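Local atomic coordinates of thioesterase domain-containing protein (Pseudomonas aeruginosa, PDB entry 3F1T), a protein that belongs to the hotdog-fold thioesterases and probably hydrolyses an acyl-CoA thioester, though its substrate has not been established. Residues P111-T116 / V133-R138; R11-A16 / C67-V72; A58-M63 / L86-M91; G34-L39 / D99-A104; Y90-E95 / Q127-V132. All coordinates share one frame; numbering follows the deposited sequence. Where two conformers were deposited one is given.

Interaction 1. Residues P111-T116 / V133-R138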
# COMPACT_ATOMS: atom_id res chain seq x y z
N PRO B 111 4.95 -1.64 -21.40
CA PRO B 111 4.04 -1.98 -22.49
C PRO B 111 2.58 -2.19 -22.08
O PRO B 111 1.68 -1.82 -22.84
CB PRO B 111 4.65 -3.26 -23.05
CG PRO B 111 6.11 -3.05 -22.85
CD PRO B 111 6.24 -2.34 -21.53
N ASN B 112 2.33 -2.71 -20.87
CA ASN B 112 0.96 -2.97 -20.43
C ASN B 112 0.54 -2.35 -19.10
O ASN B 112 -0.61 -2.48 -18.68
CB ASN B 112 0.64 -4.46 -20.46
CG ASN B 112 0.58 -5.02 -21.87
OD1 ASN B 112 -0.34 -4.70 -22.63
ND2 ASN B 112 1.62 -5.73 -22.28
N VAL B 113 1.44 -1.61 -18.46
CA VAL B 113 1.14 -1.04 -17.16
C VAL B 113 1.63 0.41 -17.10
O VAL B 113 2.69 0.73 -17.66
CB VAL B 113 1.81 -1.84 -16.02
CG1 VAL B 113 1.32 -1.35 -14.67
CG2 VAL B 113 1.56 -3.33 -16.18
N ILE B 114 0.81 1.28 -16.53
CA ILE B 114 1.23 2.66 -16.24
C ILE B 114 1.16 2.92 -14.75
O ILE B 114 0.26 2.42 -14.08
CB ILE B 114 0.33 3.69 -16.94
CG1 ILE B 114 0.32 3.41 -18.45
CG2 ILE B 114 0.79 5.11 -16.62
CD1 ILE B 114 -0.52 4.37 -19.24
N PHE B 115 2.24 3.48 -14.23
CA PHE B 115 2.38 3.78 -12.81
C PHE B 115 2.32 5.29 -12.61
O PHE B 115 2.98 6.05 -13.33
CB PHE B 115 3.73 3.27 -12.29
CG PHE B 115 3.88 1.77 -12.33
CD1 PHE B 115 4.29 1.13 -13.50
CD2 PHE B 115 3.61 1.00 -11.21
CE1 PHE B 115 4.44 -0.24 -13.54
CE2 PHE B 115 3.78 -0.38 -11.24
CZ PHE B 115 4.20 -1.00 -12.41
N THR B 116 1.59 5.72 -11.60
CA THR B 116 1.29 7.12 -11.47
C THR B 116 1.25 7.53 -10.00
O THR B 116 0.98 6.72 -9.13
CB THR B 116 -0.02 7.49 -12.20
OG1 THR B 116 -0.11 8.91 -12.33
CG2 THR B 116 -1.21 6.97 -11.46
N VAL B 133 -0.52 6.57 -4.88
CA VAL B 133 0.23 5.91 -5.96
C VAL B 133 -0.67 4.82 -6.50
O VAL B 133 -1.39 4.17 -5.73
CB VAL B 133 1.54 5.28 -5.42
CG1 VAL B 133 2.19 4.46 -6.49
CG2 VAL B 133 2.49 6.36 -4.93
N GLY B 134 -0.77 4.73 -7.82
CA GLY B 134 -1.56 3.66 -8.42
C GLY B 134 -0.91 3.10 -9.67
O GLY B 134 -0.02 3.72 -10.25
N ALA B 135 -1.38 1.94 -10.09
CA ALA B 135 -0.89 1.29 -11.30
C ALA B 135 -2.10 0.91 -12.13
O ALA B 135 -3.13 0.53 -11.58
CB ALA B 135 -0.08 0.05 -10.96
N PHE B 136 -1.96 1.01 -13.44
CA PHE B 136 -3.10 0.93 -14.32
C PHE B 136 -2.78 0.03 -15.49
O PHE B 136 -1.66 0.05 -16.02
CB PHE B 136 -3.49 2.33 -14.80
CG PHE B 136 -4.10 3.18 -13.73
CD1 PHE B 136 -5.46 3.13 -13.48
CD2 PHE B 136 -3.29 3.92 -12.87
CE1 PHE B 136 -6.00 3.78 -12.38
CE2 PHE B 136 -3.82 4.57 -11.78
CZ PHE B 136 -5.18 4.52 -11.54
N MSE B 137 -3.78 -0.70 -15.97
CA MSE B 137 -3.56 -1.66 -17.03
C MSE B 137 -3.89 -1.07 -18.40
O MSE B 137 -5.01 -0.65 -18.63
CB MSE B 137 -4.44 -2.88 -16.78
CG MSE B 137 -4.38 -3.90 -17.88
SE MSE B 137 -3.02 -5.25 -17.52
CE MSE B 137 -4.20 -6.69 -16.92
N ARG B 138 -2.90 -0.98 -19.28
CA ARG B 138 -3.18 -0.72 -20.69
C ARG B 138 -3.80 -1.95 -21.32
O ARG B 138 -3.12 -2.94 -21.56
CB ARG B 138 -1.89 -0.38 -21.44
CG ARG B 138 -1.24 0.89 -20.99
CD ARG B 138 0.18 0.97 -21.48
NE ARG B 138 0.24 1.29 -22.90
CZ ARG B 138 1.35 1.66 -23.54
NH1 ARG B 138 2.50 1.72 -22.89
NH2 ARG B 138 1.30 1.93 -24.83
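Arg138, just past the end of strand 130-137, spans the mouth of the hairpin that 111-116 and 133-138 form. Its CB lies over the Asn112 carbonyl, whose O accepts the Arg138 backbone N at 2.8 Å; that donor stands 50° out of the carbonyl plane, so the closing rung is skewed. CG, anti to its own carbonyl carbon, meets Ile114 CG1 at 3.9 Å, the two side chains crossing at about a right angle. CD also touches Ile114 CG1 and comes within 3.4 Å of Pro111 O. The bend at chi3 (75°) then lays one guanidinium face over Pro111 O, a contact whose angle is too poor for a hydrogen bond; the tip is instead held by NH1 bonding to Thr110 O.

Behind this lid the ladder is regular antiparallel. Ile114 and Phe136 exchange both backbone bonds, as do Thr116 and Gly134, and Ile114 N reaches Phe136 O at 2.8 Å in the carbonyl plane. Thr116 CG2 meets Phe136 CE2 at 3.6 Å on the face that also carries Ile114. Gly134 has no CB, which would be crowded by the Phe136 ring. On the face of Val113 and Phe115, Ala135 CB touches Phe115 CD2 at 3.8 Å.

Strands 100-109 and 83-90 flank the hairpin, Cys67 of helix 56-70 covers Thr116 and Phe136, and Leu84 of a second subunit packs on Phe115.

Interaction 2. Residues R11-A16 / C67-V72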
# COMPACT_ATOMS: atom_id res chain seq x y z
N ARG B 11 -11.43 15.32 -20.41
CA ARG B 11 -12.82 15.69 -20.10
C ARG B 11 -13.84 14.69 -20.62
O ARG B 11 -14.84 14.41 -19.96
CB ARG B 11 -13.14 17.10 -20.60
CG ARG B 11 -12.67 18.18 -19.63
CD ARG B 11 -12.86 19.58 -20.15
NE ARG B 11 -12.52 20.53 -19.10
CZ ARG B 11 -12.09 21.77 -19.32
NH1 ARG B 11 -12.14 22.28 -20.55
NH2 ARG B 11 -11.70 22.52 -18.29
N ARG B 12 -13.66 14.27 -21.87
CA ARG B 12 -14.44 13.19 -22.46
C ARG B 12 -14.34 11.90 -21.63
O ARG B 12 -15.35 11.25 -21.33
CB ARG B 12 -13.96 12.93 -23.89
CG ARG B 12 -14.89 12.06 -24.71
CD ARG B 12 -14.82 12.41 -26.18
NE ARG B 12 -13.45 12.42 -26.71
CZ ARG B 12 -12.90 11.42 -27.40
NH1 ARG B 12 -13.55 10.26 -27.54
NH2 ARG B 12 -11.69 11.56 -27.91
N PHE B 13 -13.12 11.55 -21.25
CA PHE B 13 -12.85 10.46 -20.33
C PHE B 13 -13.69 10.57 -19.04
O PHE B 13 -14.43 9.65 -18.70
CB PHE B 13 -11.35 10.43 -20.01
CG PHE B 13 -10.86 9.14 -19.41
CD1 PHE B 13 -11.61 8.45 -18.47
CD2 PHE B 13 -9.52 8.79 -19.54
CE1 PHE B 13 -11.06 7.40 -17.72
CE2 PHE B 13 -8.99 7.69 -18.88
CZ PHE B 13 -9.78 6.97 -17.99
N LEU B 14 -13.61 11.71 -18.36
CA LEU B 14 -14.35 11.94 -17.12
C LEU B 14 -15.88 11.78 -17.29
O LEU B 14 -16.57 11.28 -16.40
CB LEU B 14 -14.02 13.32 -16.55
CG LEU B 14 -14.65 13.79 -15.23
CD1 LEU B 14 -14.52 12.74 -14.14
CD2 LEU B 14 -14.03 15.12 -14.79
N SER B 15 -16.39 12.24 -18.43
CA SER B 15 -17.83 12.17 -18.71
C SER B 15 -18.38 10.75 -18.80
O SER B 15 -19.57 10.53 -18.63
CB SER B 15 -18.16 12.95 -19.98
OG SER B 15 -17.64 12.29 -21.11
N ALA B 16 -17.51 9.78 -19.07
CA ALA B 16 -17.94 8.39 -19.13
C ALA B 16 -18.14 7.79 -17.73
O ALA B 16 -18.72 6.71 -17.59
CB ALA B 16 -16.97 7.57 -19.92
N CYS B 67 -5.70 9.70 -10.93
CA CYS B 67 -4.64 8.78 -11.40
C CYS B 67 -5.02 8.04 -12.68
O CYS B 67 -4.23 7.95 -13.62
CB CYS B 67 -4.28 7.77 -10.31
SG CYS B 67 -3.53 8.50 -8.82
N GLY B 68 -6.22 7.47 -12.70
CA GLY B 68 -6.70 6.81 -13.91
C GLY B 68 -6.61 7.71 -15.13
O GLY B 68 -6.09 7.32 -16.19
N ILE B 69 -7.11 8.94 -14.99
CA ILE B 69 -7.22 9.80 -16.16
C ILE B 69 -5.89 10.40 -16.57
O ILE B 69 -5.70 10.80 -17.72
CB ILE B 69 -8.28 10.89 -15.93
CG1 ILE B 69 -9.67 10.26 -15.83
CG2 ILE B 69 -8.25 11.89 -17.07
CD1 ILE B 69 -10.78 11.28 -15.69
N SER B 70 -4.95 10.46 -15.64
CA SER B 70 -3.63 11.00 -15.92
C SER B 70 -2.84 10.14 -16.90
O SER B 70 -1.88 10.61 -17.51
CB SER B 70 -2.83 11.19 -14.63
OG SER B 70 -2.32 9.96 -14.16
N THR B 71 -3.33 8.93 -17.15
CA THR B 71 -2.75 8.09 -18.20
C THR B 71 -2.86 8.75 -19.57
O THR B 71 -2.11 8.41 -20.47
CB THR B 71 -3.40 6.69 -18.26
OG1 THR B 71 -4.81 6.83 -18.53
CG2 THR B 71 -3.23 5.96 -16.95
N VAL B 72 -3.82 9.67 -19.74
CA VAL B 72 -4.00 10.34 -21.02
C VAL B 72 -2.74 11.12 -21.36
O VAL B 72 -2.43 11.35 -22.53
CB VAL B 72 -5.23 11.29 -21.07
CG1 VAL B 72 -6.53 10.55 -20.73
CG2 VAL B 72 -5.04 12.52 -20.15
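Phe13 is the first residue of 11-16 to meet 67-72, and its ring carries most of the contact. With CG anti to the backbone N (chi1 -163°), the ring is sent from helix 4-15 toward the end of helix 56-70, where one face settles on Ile69. Ile69 CG1 sits 3.6 Å from the ring centroid and only 8° off the normal, a nearly axial CH-pi contact. The two side chains slide past each other in opposite directions, with CG1 over the ring centre.

The ring edge is occupied as well. Val72 CG1 approaches Phe13 CD2 at 3.7 Å near the ring plane, and Thr71 OG1 lies at the same edge but more distant, 4.3 Å from Phe13 CE2. This hydroxyl is turned inward to its own segment: Thr71 OG1 donates to Gly68 O at 2.7 Å, nearly along the C=O axis, which fixes its rotation beside the ring.

Leu14 follows with a smaller share. Its CB and the Ile69 CD1 methyl are 3.9 Å apart, and that methyl is equally close to Leu14 CA, so the tip of Ile69 rests against the helix backbone as much as on a side chain.

All the touching residues are buried, and the contact is mainly apolar, with none of its links across the segments a hydrogen bond. It places the N-terminal helix against the C-terminal end of helix 56-70, the long central helix, or sausage, of the hotdog fold.

Interaction 3. Residues A58-M63 / L86-M91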
# COMPACT_ATOMS: atom_id res chain seq x y z
N ALA B 58 -15.17 10.26 -0.95
CA ALA B 58 -15.19 11.21 -2.07
C ALA B 58 -13.79 11.48 -2.60
O ALA B 58 -13.57 11.52 -3.81
CB ALA B 58 -15.88 12.53 -1.65
N ILE B 59 -12.86 11.72 -1.67
CA ILE B 59 -11.47 11.99 -2.02
C ILE B 59 -10.76 10.78 -2.62
O ILE B 59 -9.99 10.93 -3.56
CB ILE B 59 -10.66 12.52 -0.83
CG1 ILE B 59 -11.12 13.93 -0.47
CG2 ILE B 59 -9.17 12.50 -1.16
CD1 ILE B 59 -10.95 14.24 0.99
N THR B 60 -11.15 9.58 -2.19
CA THR B 60 -10.69 8.37 -2.87
C THR B 60 -11.09 8.38 -4.33
O THR B 60 -10.31 7.99 -5.20
CB THR B 60 -11.30 7.09 -2.24
OG1 THR B 60 -10.75 6.90 -0.94
CG2 THR B 60 -11.00 5.86 -3.10
N THR B 61 -12.38 8.57 -4.58
CA THR B 61 -12.86 8.65 -5.95
C THR B 61 -12.09 9.71 -6.72
O THR B 61 -11.68 9.48 -7.85
CB THR B 61 -14.37 8.99 -5.99
OG1 THR B 61 -15.11 7.95 -5.32
CG2 THR B 61 -14.83 9.09 -7.43
N LEU B 62 -11.95 10.89 -6.13
CA LEU B 62 -11.23 11.99 -6.79
C LEU B 62 -9.87 11.49 -7.22
O LEU B 62 -9.45 11.69 -8.37
CB LEU B 62 -11.10 13.19 -5.84
CG LEU B 62 -10.08 14.27 -6.26
CD1 LEU B 62 -10.52 14.97 -7.55
CD2 LEU B 62 -9.83 15.26 -5.14
N MSE B 63 -9.24 10.71 -6.36
CA MSE B 63 -7.81 10.40 -6.50
C MSE B 63 -7.56 9.12 -7.29
O MSE B 63 -6.60 9.04 -8.05
CB MSE B 63 -7.16 10.30 -5.12
CG MSE B 63 -7.06 11.62 -4.42
SE MSE B 63 -6.22 13.00 -5.49
CE MSE B 63 -4.76 12.00 -6.31
N LEU B 86 -4.06 0.69 -5.91
CA LEU B 86 -4.14 2.06 -5.44
C LEU B 86 -3.77 2.11 -3.97
O LEU B 86 -4.24 1.29 -3.18
CB LEU B 86 -5.55 2.60 -5.67
CG LEU B 86 -5.79 4.12 -5.59
CD1 LEU B 86 -5.24 4.78 -6.84
CD2 LEU B 86 -7.28 4.39 -5.45
N ARG B 87 -2.85 3.01 -3.62
CA ARG B 87 -2.76 3.41 -2.23
C ARG B 87 -2.90 4.91 -2.00
O ARG B 87 -2.37 5.73 -2.77
CB ARG B 87 -1.51 2.86 -1.57
CG ARG B 87 -0.24 3.46 -2.08
CD ARG B 87 0.78 3.39 -0.96
NE ARG B 87 2.08 3.90 -1.38
CZ ARG B 87 2.59 5.06 -0.98
NH1 ARG B 87 1.92 5.83 -0.14
NH2 ARG B 87 3.79 5.42 -1.41
N ILE B 88 -3.74 5.23 -1.02
CA ILE B 88 -3.97 6.59 -0.56
C ILE B 88 -3.62 6.65 0.93
O ILE B 88 -4.04 5.79 1.71
CB ILE B 88 -5.46 6.97 -0.68
CG1 ILE B 88 -5.97 6.60 -2.08
CG2 ILE B 88 -5.65 8.47 -0.43
CD1 ILE B 88 -7.36 7.15 -2.37
N ASP B 89 -2.80 7.62 1.31
CA ASP B 89 -2.37 7.77 2.69
C ASP B 89 -2.57 9.22 3.11
O ASP B 89 -1.95 10.13 2.55
CB ASP B 89 -0.89 7.39 2.82
CG ASP B 89 -0.65 5.91 2.55
OD1 ASP B 89 -0.96 5.09 3.44
OD2 ASP B 89 -0.26 5.56 1.42
N TYR B 90 -3.51 9.43 4.02
CA TYR B 90 -3.89 10.77 4.47
C TYR B 90 -2.86 11.30 5.46
O TYR B 90 -2.48 10.61 6.40
CB TYR B 90 -5.28 10.74 5.12
CG TYR B 90 -6.40 10.64 4.11
CD1 TYR B 90 -7.02 11.78 3.61
CD2 TYR B 90 -6.82 9.40 3.64
CE1 TYR B 90 -7.98 11.69 2.61
CE2 TYR B 90 -7.78 9.31 2.65
CZ TYR B 90 -8.38 10.45 2.16
OH TYR B 90 -9.37 10.36 1.21
N MSE B 91 -2.35 12.50 5.17
CA MSE B 91 -1.38 13.16 6.02
C MSE B 91 -2.11 13.91 7.12
O MSE B 91 -1.62 14.02 8.25
CB MSE B 91 -0.57 14.16 5.21
CG MSE B 91 0.28 13.53 4.12
SE MSE B 91 1.51 12.18 4.84
CE MSE B 91 0.60 10.57 4.19
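Leu86, the first residue of 86-91, lies within strand 83-90 and points toward 58-63 of helix 56-70, yet stays beyond direct touch, its nearest approach being 4.6 Å. Arg87 is on the other face, where NH1 makes a salt bridge with Asp89 OD2 at 2.7 Å; the carboxylate oxygen is nearly in the guanidinium plane but is itself met from above its own plane. Arg87 NE has a second partner, Asp89 of a third subunit.

Ile88 is the first to reach the helix. CG1 lies anti to the carbonyl carbon and chi2 is extended (-170°), which delivers CD1 to Thr60 at 3.6 Å from CA and 3.7 Å from OG1. The same methyl is 4.2 Å from Met63 CB, so a single isoleucine tip bridges one turn of helix. Beyond CB the selenomethionine bends at chi2 and chi3, leading its end away from the strand.

Tyr90 returns to the helix side. Its CG is anti to the carbonyl carbon (chi1 -76°), and although its CB does not head straight for the helix, the end of the ring comes nearer and brings OH to Ile59, 3.2 Å from both CB and CG2. The phenol oxygen thus ends against hydrocarbon; Thr60 N, at 3.9 Å, is not bonded to it.

The helix crosses strand 86-90 with segment axes 9.9 Å apart and N-to-C directions at 131°. Strand 130-137 adjoins this strand within the chain, while its opposite edge pairs antiparallel with a strand of a fourth subunit, extending the sheet between subunits.

Interaction 4. Residues G34-L39 / D99-A104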
# COMPACT_ATOMS: atom_id res chain seq x y z
N GLY B 34 1.12 16.35 -16.48
CA GLY B 34 0.18 15.81 -15.50
C GLY B 34 -1.22 16.38 -15.58
O GLY B 34 -1.60 17.01 -16.58
N LEU B 35 -2.01 16.08 -14.56
CA LEU B 35 -3.46 16.23 -14.62
C LEU B 35 -4.00 16.71 -13.27
O LEU B 35 -3.63 16.18 -12.23
CB LEU B 35 -4.12 14.90 -15.01
CG LEU B 35 -5.64 14.91 -15.04
CD1 LEU B 35 -6.14 15.45 -16.37
CD2 LEU B 35 -6.23 13.53 -14.76
N THR B 36 -4.86 17.72 -13.29
CA THR B 36 -5.51 18.24 -12.09
C THR B 36 -7.04 18.15 -12.21
O THR B 36 -7.64 18.71 -13.12
CB THR B 36 -5.12 19.71 -11.82
OG1 THR B 36 -3.69 19.84 -11.85
CG2 THR B 36 -5.62 20.17 -10.46
N LEU B 37 -7.65 17.48 -11.24
CA LEU B 37 -9.10 17.47 -11.11
C LEU B 37 -9.49 18.27 -9.88
O LEU B 37 -8.72 18.35 -8.92
CB LEU B 37 -9.60 16.03 -10.96
CG LEU B 37 -10.05 15.30 -12.22
CD1 LEU B 37 -8.93 15.23 -13.22
CD2 LEU B 37 -10.59 13.91 -11.91
N ARG B 38 -10.77 18.61 -9.80
CA ARG B 38 -11.33 19.23 -8.64
C ARG B 38 -12.62 18.53 -8.18
O ARG B 38 -13.49 18.24 -8.98
CB ARG B 38 -11.58 20.71 -8.91
CG ARG B 38 -12.17 21.44 -7.73
CD ARG B 38 -12.72 22.79 -8.13
NE ARG B 38 -13.93 22.67 -8.93
CZ ARG B 38 -14.74 23.69 -9.19
NH1 ARG B 38 -14.53 24.86 -8.60
NH2 ARG B 38 -15.77 23.55 -10.00
N LEU B 39 -12.74 18.33 -6.87
CA LEU B 39 -13.99 17.95 -6.23
C LEU B 39 -14.58 19.14 -5.46
O LEU B 39 -14.05 19.53 -4.43
CB LEU B 39 -13.72 16.78 -5.29
CG LEU B 39 -14.75 16.39 -4.23
CD1 LEU B 39 -15.93 15.67 -4.89
CD2 LEU B 39 -14.09 15.48 -3.19
N ASP B 99 -12.91 23.40 -1.52
CA ASP B 99 -12.79 22.41 -2.59
C ASP B 99 -11.51 21.60 -2.44
O ASP B 99 -10.48 22.13 -2.03
CB ASP B 99 -12.82 23.09 -3.96
CG ASP B 99 -14.21 23.53 -4.37
OD1 ASP B 99 -15.20 23.17 -3.68
OD2 ASP B 99 -14.32 24.20 -5.41
N VAL B 100 -11.56 20.33 -2.86
CA VAL B 100 -10.37 19.49 -2.88
C VAL B 100 -9.86 19.26 -4.30
O VAL B 100 -10.61 18.82 -5.18
CB VAL B 100 -10.61 18.11 -2.18
CG1 VAL B 100 -9.30 17.32 -2.07
CG2 VAL B 100 -11.22 18.31 -0.81
N TYR B 101 -8.57 19.51 -4.50
CA TYR B 101 -7.92 19.27 -5.77
C TYR B 101 -7.12 17.98 -5.75
O TYR B 101 -6.55 17.60 -4.73
CB TYR B 101 -7.02 20.45 -6.12
CG TYR B 101 -7.80 21.71 -6.37
CD1 TYR B 101 -8.24 22.03 -7.64
CD2 TYR B 101 -8.20 22.51 -5.32
CE1 TYR B 101 -8.94 23.19 -7.87
CE2 TYR B 101 -8.93 23.68 -5.54
CZ TYR B 101 -9.33 23.98 -6.82
OH TYR B 101 -10.04 25.14 -7.05
N GLY B 102 -7.14 17.27 -6.87
CA GLY B 102 -6.29 16.11 -7.02
C GLY B 102 -5.34 16.37 -8.16
O GLY B 102 -5.73 16.95 -9.15
N PHE B 103 -4.06 16.03 -7.97
CA PHE B 103 -3.09 16.05 -9.05
C PHE B 103 -2.43 14.68 -9.18
O PHE B 103 -2.23 13.98 -8.18
CB PHE B 103 -2.02 17.10 -8.78
CG PHE B 103 -0.85 17.03 -9.73
CD1 PHE B 103 0.28 16.31 -9.40
CD2 PHE B 103 -0.93 17.60 -10.99
CE1 PHE B 103 1.32 16.16 -10.30
CE2 PHE B 103 0.13 17.50 -11.87
CZ PHE B 103 1.26 16.77 -11.53
N ALA B 104 -2.19 14.24 -10.42
CA ALA B 104 -1.38 13.06 -10.66
C ALA B 104 -0.50 13.18 -11.90
O ALA B 104 -0.86 13.85 -12.87
CB ALA B 104 -2.24 11.81 -10.75
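Leu37 O is among the best-held polar atoms of this strand pair: one hydrogen bond from Gly102 N grips it at 2.8 Å, with an N-H...O angle of 169° and the donor in the carbonyl plane, and a CA-H...O contact from Tyr101 CA adds a second, weaker hold. Leu37 N returns a bond to Gly102 O. The same reciprocal pairing recurs at Leu35 with Ala104 and at Leu39 with Val100, so six backbone bonds join the strands, the straightest being Leu39 N to Val100 O at 174°.

On the face carrying Thr36, Arg38, Tyr101 and Phe103, the side chains pack across the non-hydrogen-bonded pairs. Arg38 runs beside Tyr101 in the same direction, CG anti to the backbone N and placed 4.0 Å from the Tyr101 ring centroid, 25° off its normal: a CH-pi contact by the aliphatic part, offset toward the rim. The bend at chi3 then turns the guanidinium to Asp99, where NH1 and OD2 form a salt bridge at 3.3 Å with the two planes almost perpendicular. The other carboxylate oxygen, Asp99 OD1, accepts from Tyr41 N. Further along, Thr36 OG1 lies 3.7 Å from Phe103 CD2 at the ring edge. Gly34 passes close by the same ring, where a CB would clash and its backbone angles themselves call for glycine.

The face of Leu35 and Leu37 meets helix 56-70, an arrangement characteristic of the hotdog fold, in which a curved antiparallel sheet wraps a central helix.

Interaction 5. Residues Y90-E95 / Q127-V132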
# COMPACT_ATOMS: atom_id res chain seq x y z
N TYR B 90 -3.51 9.43 4.02
CA TYR B 90 -3.89 10.77 4.47
C TYR B 90 -2.86 11.30 5.46
O TYR B 90 -2.48 10.61 6.40
CB TYR B 90 -5.28 10.74 5.12
CG TYR B 90 -6.40 10.64 4.11
CD1 TYR B 90 -7.02 11.78 3.61
CD2 TYR B 90 -6.82 9.40 3.64
CE1 TYR B 90 -7.98 11.69 2.61
CE2 TYR B 90 -7.78 9.31 2.65
CZ TYR B 90 -8.38 10.45 2.16
OH TYR B 90 -9.37 10.36 1.21
N MSE B 91 -2.35 12.50 5.17
CA MSE B 91 -1.38 13.16 6.02
C MSE B 91 -2.11 13.91 7.12
O MSE B 91 -1.62 14.02 8.25
CB MSE B 91 -0.57 14.16 5.21
CG MSE B 91 0.28 13.53 4.12
SE MSE B 91 1.51 12.18 4.84
CE MSE B 91 0.60 10.57 4.19
N HIS B 92 -3.18 14.58 6.73
CA HIS B 92 -3.94 15.39 7.67
C HIS B 92 -5.33 15.60 7.13
O HIS B 92 -5.60 15.31 5.97
CB HIS B 92 -3.24 16.72 7.94
CG HIS B 92 -3.25 17.65 6.76
ND1 HIS B 92 -2.11 17.93 6.03
CD2 HIS B 92 -4.27 18.28 6.14
CE1 HIS B 92 -2.43 18.71 5.01
NE2 HIS B 92 -3.72 18.96 5.07
N PRO B 93 -6.27 15.92 8.03
CA PRO B 93 -7.68 16.02 7.64
C PRO B 93 -7.90 17.20 6.69
O PRO B 93 -7.17 18.19 6.75
CB PRO B 93 -8.40 16.25 8.97
CG PRO B 93 -7.36 16.81 9.89
CD PRO B 93 -6.06 16.21 9.46
N ALA B 94 -8.82 17.03 5.75
CA ALA B 94 -9.20 18.14 4.89
C ALA B 94 -9.81 19.29 5.70
O ALA B 94 -10.43 19.07 6.74
CB ALA B 94 -10.17 17.65 3.80
N GLU B 95 -9.58 20.53 5.26
CA GLU B 95 -10.29 21.68 5.82
C GLU B 95 -11.73 21.71 5.34
O GLU B 95 -12.01 21.39 4.18
CB GLU B 95 -9.61 22.99 5.43
CG GLU B 95 -8.21 23.15 5.99
CD GLU B 95 -7.40 24.19 5.24
OE1 GLU B 95 -7.84 25.36 5.19
OE2 GLU B 95 -6.36 23.83 4.64
N GLN B 127 1.20 21.48 1.31
CA GLN B 127 0.92 20.60 2.44
C GLN B 127 -0.26 19.71 2.10
O GLN B 127 -1.39 20.01 2.48
CB GLN B 127 0.61 21.41 3.70
CG GLN B 127 1.63 22.49 4.00
CD GLN B 127 1.05 23.88 3.88
OE1 GLN B 127 -0.09 24.13 4.29
NE2 GLN B 127 1.84 24.81 3.32
N PRO B 128 -0.03 18.71 1.25
CA PRO B 128 -1.13 17.94 0.71
C PRO B 128 -1.87 17.15 1.78
O PRO B 128 -1.33 16.87 2.85
CB PRO B 128 -0.45 16.99 -0.28
CG PRO B 128 1.02 17.09 -0.02
CD PRO B 128 1.24 18.44 0.55
N ILE B 129 -3.15 16.90 1.52
CA ILE B 129 -4.01 16.15 2.42
C ILE B 129 -3.64 14.67 2.43
O ILE B 129 -3.65 14.02 3.47
CB ILE B 129 -5.46 16.27 1.97
CG1 ILE B 129 -5.96 17.70 2.13
CG2 ILE B 129 -6.34 15.34 2.76
CD1 ILE B 129 -7.31 17.89 1.51
N ALA B 130 -3.26 14.15 1.26
CA ALA B 130 -3.08 12.72 1.07
C ALA B 130 -2.12 12.48 -0.10
O ALA B 130 -2.13 13.22 -1.07
CB ALA B 130 -4.43 12.04 0.78
N HIS B 131 -1.29 11.45 0.03
CA HIS B 131 -0.45 10.97 -1.06
C HIS B 131 -1.05 9.71 -1.66
O HIS B 131 -1.58 8.87 -0.93
CB HIS B 131 0.96 10.69 -0.55
CG HIS B 131 1.77 11.93 -0.32
ND1 HIS B 131 1.91 12.51 0.92
CD2 HIS B 131 2.29 12.82 -1.20
CE1 HIS B 131 2.56 13.65 0.81
NE2 HIS B 131 2.80 13.86 -0.47
N VAL B 132 -0.85 9.52 -2.96
CA VAL B 132 -1.51 8.44 -3.70
C VAL B 132 -0.54 7.89 -4.73
O VAL B 132 0.18 8.66 -5.38
CB VAL B 132 -2.76 8.94 -4.46
CG1 VAL B 132 -3.49 7.79 -5.09
CG2 VAL B 132 -3.66 9.67 -3.52
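Chi1 of His92 is 69°, which puts CG in the crowded position between backbone N and carbonyl carbon and swings the imidazole over 127-132. One face of it receives Ile129 CA, 4.1 Å from the ring centroid, and CE1 comes to 3.0 Å from both Gln127 O and Pro128 O. Met91 instead has CG anti to its carbonyl carbon (chi1 -64°); further bends at chi2 and chi3 carry its selenium to the edge of the His131 ring, in plane, 5.0 Å from the centroid.

Ile129 O collects the polar links. It accepts Met91 N at 2.6 Å, the donor 26° above the carbonyl plane, and a weak bond from His92 N at 3.3 Å. Ile129 spreads its branches across the loop: CG2 lies at the edge of the Tyr90 ring and CD1 meets Ala94 CB at 3.7 Å. Ala130 CB lies over one face of that ring in a CH-pi contact.

Between the two segments the one beta bridge is Tyr90 with Ala130, a non-hydrogen-bonded pair at the end of strand 83-90; the Met91 N bond follows just beyond it. On the other side Ile129 and Ala130 both face Ala120 of strand 113-121, a classic beta bulge, and Tyr107 of a third subunit packs on Met91.

How the interactions relate
Helix 56-70 and the sheet that curves around it connect all five contacts. Interactions 2 and 3 use the C-terminal end and the N-terminal half of the helix, their centres 16 Å apart, while interactions 1 and 4 pair strands of one sheet, and interaction 5 sets the loop after strand 83-90 against the start of strand 130-137. Interaction 1 meets interaction 2 where Thr116 OG1 lies 3.1 Å from Ser70 OG, a probable hydrogen bond. Met63 SE, 3.5 Å from Gly102 CA, ties interaction 3 to interaction 4. Asp89 N and His131 O, 2.8 Å apart, continue the ladder between interactions 3 and 5. The bound magnesium lies near interaction 1, about 4 Å from the Pro111 side chain.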